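D-glyceraldehyde dehydrogenase (NADP(+)) (Thermoplasma acidophilum, PDB 5IZD) oxidises D-glyceraldehyde to (R)-glycerate with NADP(+) in the non-phosphorylated Entner-Doudoroff pathway, working as a homotetramer. Local coordinates at residues 14-20 against 32-38; 61-65 against 114-118; 251-257 against 284-290. All coordinates share one frame; numbering follows the deposited sequence.

Contact 1 (14-20 against 32-38)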
loop_
_atom_site.group_PDB
_atom_site.type_symbol
_atom_site.label_atom_id
_atom_site.label_comp_id
_atom_site.label_asym_id
_atom_site.label_seq_id
_atom_site.Cartn_x
_atom_site.Cartn_y
_atom_site.Cartn_z
ATOM N N SER A 14 36.725 -19.967 19.813
ATOM C CA SER A 14 37.495 -19.053 18.979
ATOM C C SER A 14 38.664 -19.814 18.396
ATOM O O SER A 14 39.206 -20.632 19.096
ATOM C CB SER A 14 38.116 -17.955 19.845
ATOM O OG SER A 14 38.784 -17.033 18.979
ATOM N N SER A 15 39.108 -19.491 17.176
ATOM C CA SER A 15 40.264 -20.236 16.591
ATOM C C SER A 15 41.593 -19.898 17.266
ATOM O O SER A 15 42.528 -20.674 17.173
ATOM C CB SER A 15 40.357 -20.063 15.060
ATOM O OG SER A 15 40.379 -18.710 14.651
ATOM N N SER A 16 41.675 -18.762 17.962
ATOM C CA SER A 16 42.848 -18.453 18.804
ATOM C C SER A 16 42.763 -19.031 20.207
ATOM O O SER A 16 43.728 -18.921 20.937
ATOM C CB SER A 16 43.024 -16.942 18.935
ATOM O OG SER A 16 41.891 -16.401 19.592
ATOM N N GLY A 17 41.628 -19.656 20.554
ATOM C CA GLY A 17 41.217 -19.986 21.915
ATOM C C GLY A 17 41.048 -18.886 22.959
ATOM O O GLY A 17 40.769 -19.193 24.104
ATOM N N LYS A 18 41.185 -17.610 22.588
ATOM C CA LYS A 18 41.103 -16.516 23.558
ATOM C C LYS A 18 39.672 -16.223 23.979
ATOM O O LYS A 18 38.710 -16.449 23.204
ATOM C CB LYS A 18 41.793 -15.253 23.026
ATOM C CG LYS A 18 43.314 -15.259 23.223
ATOM C CD LYS A 18 44.039 -14.367 22.217
ATOM C CE LYS A 18 45.554 -14.631 22.257
ATOM N NZ LYS A 18 46.196 -13.774 21.197
ATOM N N THR A 19 39.539 -15.740 25.217
ATOM C CA THR A 19 38.244 -15.351 25.791
ATOM C C THR A 19 38.301 -14.013 26.529
ATOM O O THR A 19 39.374 -13.564 26.875
ATOM C CB THR A 19 37.756 -16.395 26.801
ATOM O OG1 THR A 19 38.681 -16.456 27.872
ATOM C CG2 THR A 19 37.659 -17.763 26.155
ATOM N N VAL A 20 37.135 -13.432 26.804
ATOM C CA VAL A 20 37.001 -12.144 27.454
ATOM C C VAL A 20 36.054 -12.287 28.651
ATOM O O VAL A 20 35.039 -12.998 28.566
ATOM C CB VAL A 20 36.384 -11.133 26.470
ATOM C CG1 VAL A 20 36.293 -9.738 27.075
ATOM C CG2 VAL A 20 37.176 -11.092 25.160
ATOM N N GLY A 32 31.251 -14.684 34.056
ATOM C CA GLY A 32 31.200 -15.480 32.837
ATOM C C GLY A 32 32.307 -15.084 31.889
ATOM O O GLY A 32 33.103 -14.202 32.196
ATOM N N ARG A 33 32.349 -15.742 30.737
ATOM C CA ARG A 33 33.316 -15.467 29.689
ATOM C C ARG A 33 32.667 -15.742 28.358
ATOM O O ARG A 33 31.709 -16.494 28.260
ATOM C CB ARG A 33 34.553 -16.384 29.814
ATOM C CG ARG A 33 35.617 -15.900 30.789
ATOM C CD ARG A 33 36.470 -17.064 31.335
ATOM N NE ARG A 33 35.570 -18.023 31.986
ATOM C CZ ARG A 33 35.004 -17.872 33.196
ATOM N NH1 ARG A 33 35.296 -16.834 34.009
ATOM N NH2 ARG A 33 34.152 -18.802 33.633
ATOM N N PHE A 34 33.224 -15.143 27.326
ATOM C CA PHE A 34 32.826 -15.450 25.964
ATOM C C PHE A 34 34.034 -15.574 25.067
ATOM O O PHE A 34 35.104 -15.032 25.366
ATOM C CB PHE A 34 31.838 -14.398 25.438
ATOM C CG PHE A 34 32.337 -12.977 25.458
ATOM C CD1 PHE A 34 32.187 -12.166 26.590
ATOM C CD2 PHE A 34 32.918 -12.416 24.327
ATOM C CE1 PHE A 34 32.609 -10.814 26.576
ATOM C CE2 PHE A 34 33.313 -11.059 24.302
ATOM C CZ PHE A 34 33.144 -10.259 25.414
ATOM N N GLU A 35 33.851 -16.284 23.970
ATOM C CA GLU A 35 34.942 -16.450 23.004
ATOM C C GLU A 35 35.258 -15.148 22.235
ATOM O O GLU A 35 34.341 -14.401 21.820
ATOM C CB GLU A 35 34.619 -17.594 22.038
ATOM C CG GLU A 35 34.396 -18.918 22.751
ATOM C CD GLU A 35 35.705 -19.487 23.314
ATOM O OE1 GLU A 35 36.699 -19.569 22.531
ATOM O OE2 GLU A 35 35.735 -19.818 24.513
ATOM N N ALA A 36 36.551 -14.846 22.106
ATOM C CA ALA A 36 37.009 -13.740 21.223
ATOM C C ALA A 36 37.188 -14.191 19.785
ATOM O O ALA A 36 38.236 -14.646 19.407
ATOM C CB ALA A 36 38.300 -13.111 21.755
ATOM N N ALA A 37 36.160 -14.094 18.972
ATOM C CA ALA A 37 36.290 -14.544 17.578
ATOM C C ALA A 37 37.465 -13.857 16.816
ATOM O O ALA A 37 37.689 -12.673 16.968
ATOM C CB ALA A 37 34.978 -14.291 16.819
ATOM N N THR A 38 38.174 -14.585 15.956
ATOM C CA THR A 38 39.147 -13.970 15.042
ATOM C C THR A 38 38.529 -13.520 13.693
ATOM O O THR A 38 37.412 -13.898 13.328
ATOM C CB THR A 38 40.226 -14.976 14.669
ATOM O OG1 THR A 38 39.635 -16.041 13.896
ATOM C CG2 THR A 38 40.876 -15.538 15.895
#
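Val-20 and Phe-34 form an antiparallel hydrogen-bonded pair, the N of each donating to the O of the other, and Thr-19 faces Glu-35 as the neighbouring non-hydrogen-bonded pair. This is the beta hairpin of strands 19-23 and 30-35, part of a small four-stranded mixed sheet in which 19-23 is an outermost strand within the chain. Beyond the regular ladder the pairing continues as Ala-36 N to Lys-18 O (2.9 Å). Val-20 and Phe-34 put their side chains on the same face of the sheet. The Phe-34 ring, its CG flanked by both the N and the C of its own backbone (chi1 58°), swings under Val-20, whose CB sits over one ring face, 3.8 Å from the centroid, in a CH-pi contact. The same ring touches Ser-175, probably an NADP(+)-binding residue, and the Phe-34 side chain comes within about 6 Å of the bound NADP.

Glu-35 bends back at chi2 (-71°), which brings OE1 to Ser-14 N at 2.7 Å; the N-H meets the anti side of the carboxylate, somewhat out of its plane. Ser-14 opens a type I turn closed by Gly-17 N to Ser-14 O, where the positive phi of Gly-17 suits glycine. Ser-14 OG points to Ala-36 O in a bond modelled so short that its exact length is doubtful. At the far end Thr-38 is the N-cap of helix 39-77, its OG1 accepting from Asp-41 N, while the carboxylate of Asp-41 accepts from Ser-15 N. Thr-38 OG1 donates to Ser-15 OG at 2.9 Å.

Contact 2 (61-65 against 114-118)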
loop_
_atom_site.group_PDB
_atom_site.type_symbol
_atom_site.label_atom_id
_atom_site.label_comp_id
_atom_site.label_asym_id
_atom_site.label_seq_id
_atom_site.Cartn_x
_atom_site.Cartn_y
_atom_site.Cartn_z
ATOM N N SER A 61 8.577 -17.798 2.515
ATOM C CA SER A 61 8.275 -17.170 3.784
ATOM C C SER A 61 7.413 -18.048 4.707
ATOM O O SER A 61 7.644 -18.049 5.928
ATOM C CB SER A 61 7.681 -15.777 3.581
ATOM O OG SER A 61 6.370 -15.841 3.065
ATOM N N VAL A 62 6.502 -18.862 4.161
ATOM C CA VAL A 62 5.612 -19.689 5.034
ATOM C C VAL A 62 6.411 -20.713 5.849
ATOM O O VAL A 62 6.237 -20.832 7.081
ATOM C CB VAL A 62 4.502 -20.453 4.280
ATOM C CG1 VAL A 62 3.695 -21.374 5.200
ATOM C CG2 VAL A 62 3.556 -19.479 3.605
ATOM N N GLU A 63 7.253 -21.455 5.143
ATOM C CA GLU A 63 8.102 -22.435 5.795
ATOM C C GLU A 63 9.109 -21.765 6.735
ATOM O O GLU A 63 9.365 -22.304 7.793
ATOM C CB GLU A 63 8.791 -23.307 4.760
ATOM C CG GLU A 63 7.842 -24.306 4.070
ATOM C CD GLU A 63 7.057 -25.242 5.014
ATOM O OE1 GLU A 63 5.855 -25.466 4.781
ATOM O OE2 GLU A 63 7.577 -25.730 6.031
ATOM N N ARG A 64 9.614 -20.575 6.383
ATOM C CA ARG A 64 10.536 -19.902 7.268
ATOM C C ARG A 64 9.773 -19.470 8.518
ATOM O O ARG A 64 10.288 -19.619 9.620
ATOM C CB ARG A 64 11.291 -18.733 6.597
ATOM C CG ARG A 64 12.279 -19.118 5.517
ATOM C CD ARG A 64 13.090 -17.936 5.028
ATOM N NE ARG A 64 12.284 -16.853 4.435
ATOM C CZ ARG A 64 11.980 -16.680 3.138
ATOM N NH1 ARG A 64 12.446 -17.514 2.215
ATOM N NH2 ARG A 64 11.237 -15.621 2.763
ATOM N N SER A 65 8.541 -18.967 8.341
ATOM C CA SER A 65 7.701 -18.595 9.450
ATOM C C SER A 65 7.434 -19.748 10.378
ATOM O O SER A 65 7.344 -19.502 11.538
ATOM C CB SER A 65 6.369 -17.926 9.046
ATOM O OG SER A 65 5.425 -18.855 8.559
ATOM N N TRP A 114 4.093 -11.712 9.095
ATOM C CA TRP A 114 4.245 -11.074 7.809
ATOM C C TRP A 114 4.446 -12.067 6.662
ATOM O O TRP A 114 4.572 -11.673 5.542
ATOM C CB TRP A 114 5.336 -10.038 7.824
ATOM C CG TRP A 114 4.903 -8.763 8.356
ATOM C CD1 TRP A 114 5.268 -8.226 9.502
ATOM C CD2 TRP A 114 4.037 -7.818 7.726
ATOM N NE1 TRP A 114 4.696 -7.022 9.670
ATOM C CE2 TRP A 114 3.919 -6.745 8.585
ATOM C CE3 TRP A 114 3.342 -7.792 6.524
ATOM C CZ2 TRP A 114 3.147 -5.642 8.286
ATOM C CZ3 TRP A 114 2.568 -6.708 6.244
ATOM C CH2 TRP A 114 2.472 -5.655 7.110
ATOM N N ALA A 115 4.465 -13.352 6.966
ATOM C CA ALA A 115 4.616 -14.372 5.951
ATOM C C ALA A 115 3.574 -14.226 4.796
ATOM O O ALA A 115 2.398 -14.011 5.020
ATOM C CB ALA A 115 4.554 -15.763 6.572
ATOM N N ARG A 116 4.071 -14.331 3.574
ATOM C CA ARG A 116 3.293 -14.205 2.336
ATOM C C ARG A 116 2.360 -12.981 2.257
ATOM O O ARG A 116 1.311 -13.029 1.686
ATOM C CB ARG A 116 2.591 -15.515 1.969
ATOM C CG ARG A 116 1.565 -16.017 2.942
ATOM C CD ARG A 116 1.036 -17.391 2.575
ATOM N NE ARG A 116 0.374 -17.989 3.707
ATOM C CZ ARG A 116 -0.566 -18.912 3.663
ATOM N NH1 ARG A 116 -1.022 -19.396 2.522
ATOM N NH2 ARG A 116 -1.042 -19.359 4.790
ATOM N N LYS A 117 2.801 -11.892 2.853
ATOM C CA LYS A 117 2.064 -10.648 2.881
ATOM C C LYS A 117 2.868 -9.425 2.435
ATOM O O LYS A 117 2.324 -8.373 2.342
ATOM C CB LYS A 117 1.505 -10.396 4.268
ATOM C CG LYS A 117 0.384 -11.308 4.685
ATOM C CD LYS A 117 0.009 -11.036 6.120
ATOM C CE LYS A 117 -0.669 -12.194 6.814
ATOM N NZ LYS A 117 0.200 -13.378 6.893
ATOM N N LEU A 118 4.153 -9.561 2.180
ATOM C CA LEU A 118 4.984 -8.438 1.749
ATOM C C LEU A 118 5.110 -8.507 0.234
ATOM O O LEU A 118 6.089 -8.936 -0.311
ATOM C CB LEU A 118 6.342 -8.465 2.429
ATOM C CG LEU A 118 6.286 -8.207 3.941
ATOM C CD1 LEU A 118 7.613 -8.526 4.582
ATOM C CD2 LEU A 118 5.848 -6.804 4.262
#
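Ala-115 places its methyl against helix 39-77, the long helix that here meets the loop between helix 94-112 and strand 120-124. Its CB lies 3.8 Å from Ser-65 CB, close to the helix backbone at Val-62, and Ser-65 OG is turned back onto its own helix, bonding to Val-62 O at 2.6 Å.

Arg-116 follows in the left-handed region of backbone space (phi 48°) and presents its N to Ser-61 OG, a bond of 2.8 Å that is bent to 144° at the hydrogen. Ser-61 OG has a second partner in Glu-124 of the third subunit, so one hydroxyl joins helix, loop and neighbouring chain. The Arg-116 side chain runs extended from CG to NE over Val-62 CG2, which comes to 3.4 Å from Arg-116 CD, and carries its guanidinium on to a salt bridge with Asp-106 of the second subunit.

Lys-117 then closes the tight turn, its N returning to Trp-114 O. Its side chain folds back as well: NZ forms a salt bridge with Glu-113 of the second subunit, and Lys-117 NZ also bonds to Ala-115 O, in the carbonyl plane, at 3.0 Å.

Contact 3 (251-257 against 284-290)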
loop_
_atom_site.group_PDB
_atom_site.type_symbol
_atom_site.label_atom_id
_atom_site.label_comp_id
_atom_site.label_asym_id
_atom_site.label_seq_id
_atom_site.Cartn_x
_atom_site.Cartn_y
_atom_site.Cartn_z
ATOM N N LYS A 251 17.799 12.225 22.481
ATOM C CA LYS A 251 17.793 13.131 23.603
ATOM C C LYS A 251 16.414 13.657 23.768
ATOM O O LYS A 251 16.156 14.840 23.544
ATOM C CB LYS A 251 18.840 14.211 23.377
ATOM C CG LYS A 251 19.042 15.206 24.525
ATOM C CD LYS A 251 20.197 14.771 25.447
ATOM C CE LYS A 251 20.253 15.613 26.712
ATOM N NZ LYS A 251 20.969 14.844 27.750
ATOM N N ALA A 252 15.542 12.771 24.205
ATOM C CA ALA A 252 14.127 13.014 24.179
ATOM C C ALA A 252 13.684 14.162 25.085
ATOM O O ALA A 252 13.931 14.109 26.305
ATOM C CB ALA A 252 13.386 11.749 24.563
ATOM N N PRO A 253 13.055 15.210 24.495
ATOM C CA PRO A 253 12.435 16.185 25.373
ATOM C C PRO A 253 11.125 15.662 25.973
ATOM O O PRO A 253 10.322 15.041 25.268
ATOM C CB PRO A 253 12.149 17.379 24.434
ATOM C CG PRO A 253 11.852 16.760 23.101
ATOM C CD PRO A 253 12.711 15.451 23.079
ATOM N N PHE A 254 10.915 15.983 27.241
ATOM C CA PHE A 254 9.711 15.667 27.983
ATOM C C PHE A 254 8.979 16.982 28.308
ATOM O O PHE A 254 9.423 17.761 29.179
ATOM C CB PHE A 254 10.095 14.924 29.256
ATOM C CG PHE A 254 8.967 14.163 29.890
ATOM C CD1 PHE A 254 8.000 14.825 30.633
ATOM C CD2 PHE A 254 8.852 12.797 29.721
ATOM C CE1 PHE A 254 6.955 14.127 31.218
ATOM C CE2 PHE A 254 7.799 12.104 30.277
ATOM C CZ PHE A 254 6.848 12.763 31.028
ATOM N N MET A 255 7.827 17.199 27.659
ATOM C CA MET A 255 7.167 18.499 27.675
ATOM C C MET A 255 5.829 18.414 28.411
ATOM O O MET A 255 4.982 17.607 28.059
ATOM C CB MET A 255 6.952 18.954 26.211
ATOM C CG MET A 255 8.263 19.259 25.484
ATOM S SD MET A 255 8.101 19.323 23.670
ATOM C CE MET A 255 7.977 17.567 23.315
ATOM N N VAL A 256 5.619 19.255 29.411
ATOM C CA VAL A 256 4.436 19.217 30.253
ATOM C C VAL A 256 3.827 20.617 30.195
ATOM O O VAL A 256 4.321 21.565 30.806
ATOM C CB VAL A 256 4.792 18.826 31.699
ATOM C CG1 VAL A 256 3.537 18.727 32.563
ATOM C CG2 VAL A 256 5.589 17.481 31.715
ATOM N N TRP A 257 2.751 20.727 29.430
ATOM C CA TRP A 257 2.078 22.018 29.257
ATOM C C TRP A 257 1.279 22.323 30.537
ATOM O O TRP A 257 1.106 21.439 31.388
ATOM C CB TRP A 257 1.226 21.995 27.991
ATOM C CG TRP A 257 0.760 23.339 27.614
ATOM C CD1 TRP A 257 -0.543 23.778 27.583
ATOM C CD2 TRP A 257 1.572 24.470 27.230
ATOM N NE1 TRP A 257 -0.585 25.091 27.214
ATOM C CE2 TRP A 257 0.685 25.540 26.972
ATOM C CE3 TRP A 257 2.941 24.667 27.049
ATOM C CZ2 TRP A 257 1.133 26.810 26.559
ATOM C CZ3 TRP A 257 3.402 25.905 26.681
ATOM C CH2 TRP A 257 2.491 26.982 26.428
ATOM N N ALA A 284 13.584 9.947 28.762
ATOM C CA ALA A 284 13.445 11.367 29.042
ATOM C C ALA A 284 14.851 11.843 29.352
ATOM O O ALA A 284 15.510 11.344 30.333
ATOM C CB ALA A 284 12.557 11.586 30.262
ATOM N N GLU A 285 15.316 12.769 28.503
ATOM C CA GLU A 285 16.654 13.326 28.633
ATOM C C GLU A 285 16.639 14.831 28.891
ATOM O O GLU A 285 17.669 15.368 29.243
ATOM C CB GLU A 285 17.486 12.998 27.376
ATOM C CG GLU A 285 17.985 11.544 27.255
ATOM C CD GLU A 285 19.447 11.317 27.672
ATOM O OE1 GLU A 285 20.211 12.331 27.793
ATOM O OE2 GLU A 285 19.844 10.106 27.877
ATOM N N ARG A 286 15.516 15.519 28.716
ATOM C CA ARG A 286 15.430 16.972 28.996
ATOM C C ARG A 286 14.020 17.250 29.443
ATOM O O ARG A 286 13.110 16.851 28.751
ATOM C CB ARG A 286 15.583 17.801 27.730
ATOM C CG ARG A 286 16.760 17.483 26.893
ATOM C CD ARG A 286 16.752 18.349 25.693
ATOM N NE ARG A 286 16.270 17.701 24.471
ATOM C CZ ARG A 286 15.863 18.332 23.393
ATOM N NH1 ARG A 286 15.733 19.667 23.401
ATOM N NH2 ARG A 286 15.531 17.625 22.344
ATOM N N LEU A 287 13.836 17.970 30.535
ATOM C CA LEU A 287 12.515 18.205 31.097
ATOM C C LEU A 287 12.140 19.687 30.918
ATOM O O LEU A 287 12.868 20.563 31.326
ATOM C CB LEU A 287 12.515 17.756 32.559
ATOM C CG LEU A 287 11.260 17.922 33.393
ATOM C CD1 LEU A 287 10.064 17.309 32.706
ATOM C CD2 LEU A 287 11.440 17.288 34.753
ATOM N N TYR A 288 11.018 19.922 30.229
ATOM C CA TYR A 288 10.453 21.246 29.963
ATOM C C TYR A 288 9.065 21.291 30.586
ATOM O O TYR A 288 8.159 20.586 30.107
ATOM C CB TYR A 288 10.318 21.505 28.449
ATOM C CG TYR A 288 11.643 21.500 27.746
ATOM C CD1 TYR A 288 12.494 22.563 27.834
ATOM C CD2 TYR A 288 12.046 20.420 27.028
ATOM C CE1 TYR A 288 13.697 22.581 27.172
ATOM C CE2 TYR A 288 13.233 20.420 26.364
ATOM C CZ TYR A 288 14.060 21.495 26.434
ATOM O OH TYR A 288 15.307 21.405 25.845
ATOM N N VAL A 289 8.895 22.125 31.625
ATOM C CA VAL A 289 7.628 22.230 32.312
ATOM C C VAL A 289 7.116 23.679 32.282
ATOM O O VAL A 289 7.850 24.664 32.454
ATOM C CB VAL A 289 7.722 21.713 33.748
ATOM C CG1 VAL A 289 6.365 21.652 34.405
ATOM C CG2 VAL A 289 8.367 20.318 33.786
ATOM N N HIS A 290 5.835 23.816 32.076
ATOM C CA HIS A 290 5.286 25.152 32.003
ATOM C C HIS A 290 5.501 25.888 33.321
ATOM O O HIS A 290 5.322 25.310 34.403
ATOM C CB HIS A 290 3.822 25.074 31.577
ATOM C CG HIS A 290 3.231 26.388 31.211
ATOM N ND1 HIS A 290 3.021 27.376 32.140
ATOM C CD2 HIS A 290 2.779 26.874 30.034
ATOM C CE1 HIS A 290 2.460 28.430 31.551
ATOM N NE2 HIS A 290 2.302 28.152 30.272
#
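Phe-254 and Tyr-288 anchor a parallel ladder between strands 252-256 and 284-290: Phe-254 N donates to Arg-286 O (2.8 Å), Phe-254 O receives Tyr-288 N, and Val-256 repeats this with Tyr-288 O and His-290 N. Ala-252 O accepts from both Glu-285 N and Arg-286 N.

Among charged groups, Lys-251 NZ forms a salt bridge with Glu-285 OE1 (2.6 Å), and the Glu-285 carboxylate also accepts from the backbone N of Ile-382 and Phe-383, probable NADP(+)-binding residues. Arg-286, bent at chi3 (-101°), brings NE (3.0 Å) and NH2 side-on to Lys-251 O, in the guanidinium plane; Pro-253 CB sits over the face, NH1 donates to Tyr-288 OH, itself bonded to Gln-373, and Leu-401 O and Ala-402 O take further N-H groups. A leucine here would probably leave the carbonyls of Lys-251, Leu-401 and Ala-402 without these donors and cost Tyr-288 OH one of its partners.

Among apolar and aromatic contacts, Phe-254 CD1 meets Leu-287 CD1 (3.8 Å), and the His-290 edge points at the Trp-257 face, planes at 89°.

With helix 262-274 between the strands, this is a beta-alpha-beta crossover of the aldehyde dehydrogenase catalytic domain, its second strand following Cys-281, probably the catalytic cysteine.

How the contacts relate
From the N terminus the three contacts come in series, none nested in or crossing another. Contact 1 closes first, over an 11-residue connection within a hairpin, and its second strand leads, after a short link, into helix 39-77. Contact 2 begins on that helix and closes a largely helical connection of 48 residues at the turn before strand 120-124, beside neighbouring subunits. Contact 3 comes later and spans 26 residues, including helix 262-274, inside the seven-stranded sheet. It lies across the chain's centre from the other two. The nearest atoms of any two contacts are about 24 to 25 Å apart, so a small N-terminal sheet, an intersubunit helix-loop junction and a mixed, mostly parallel sheet are tied separately.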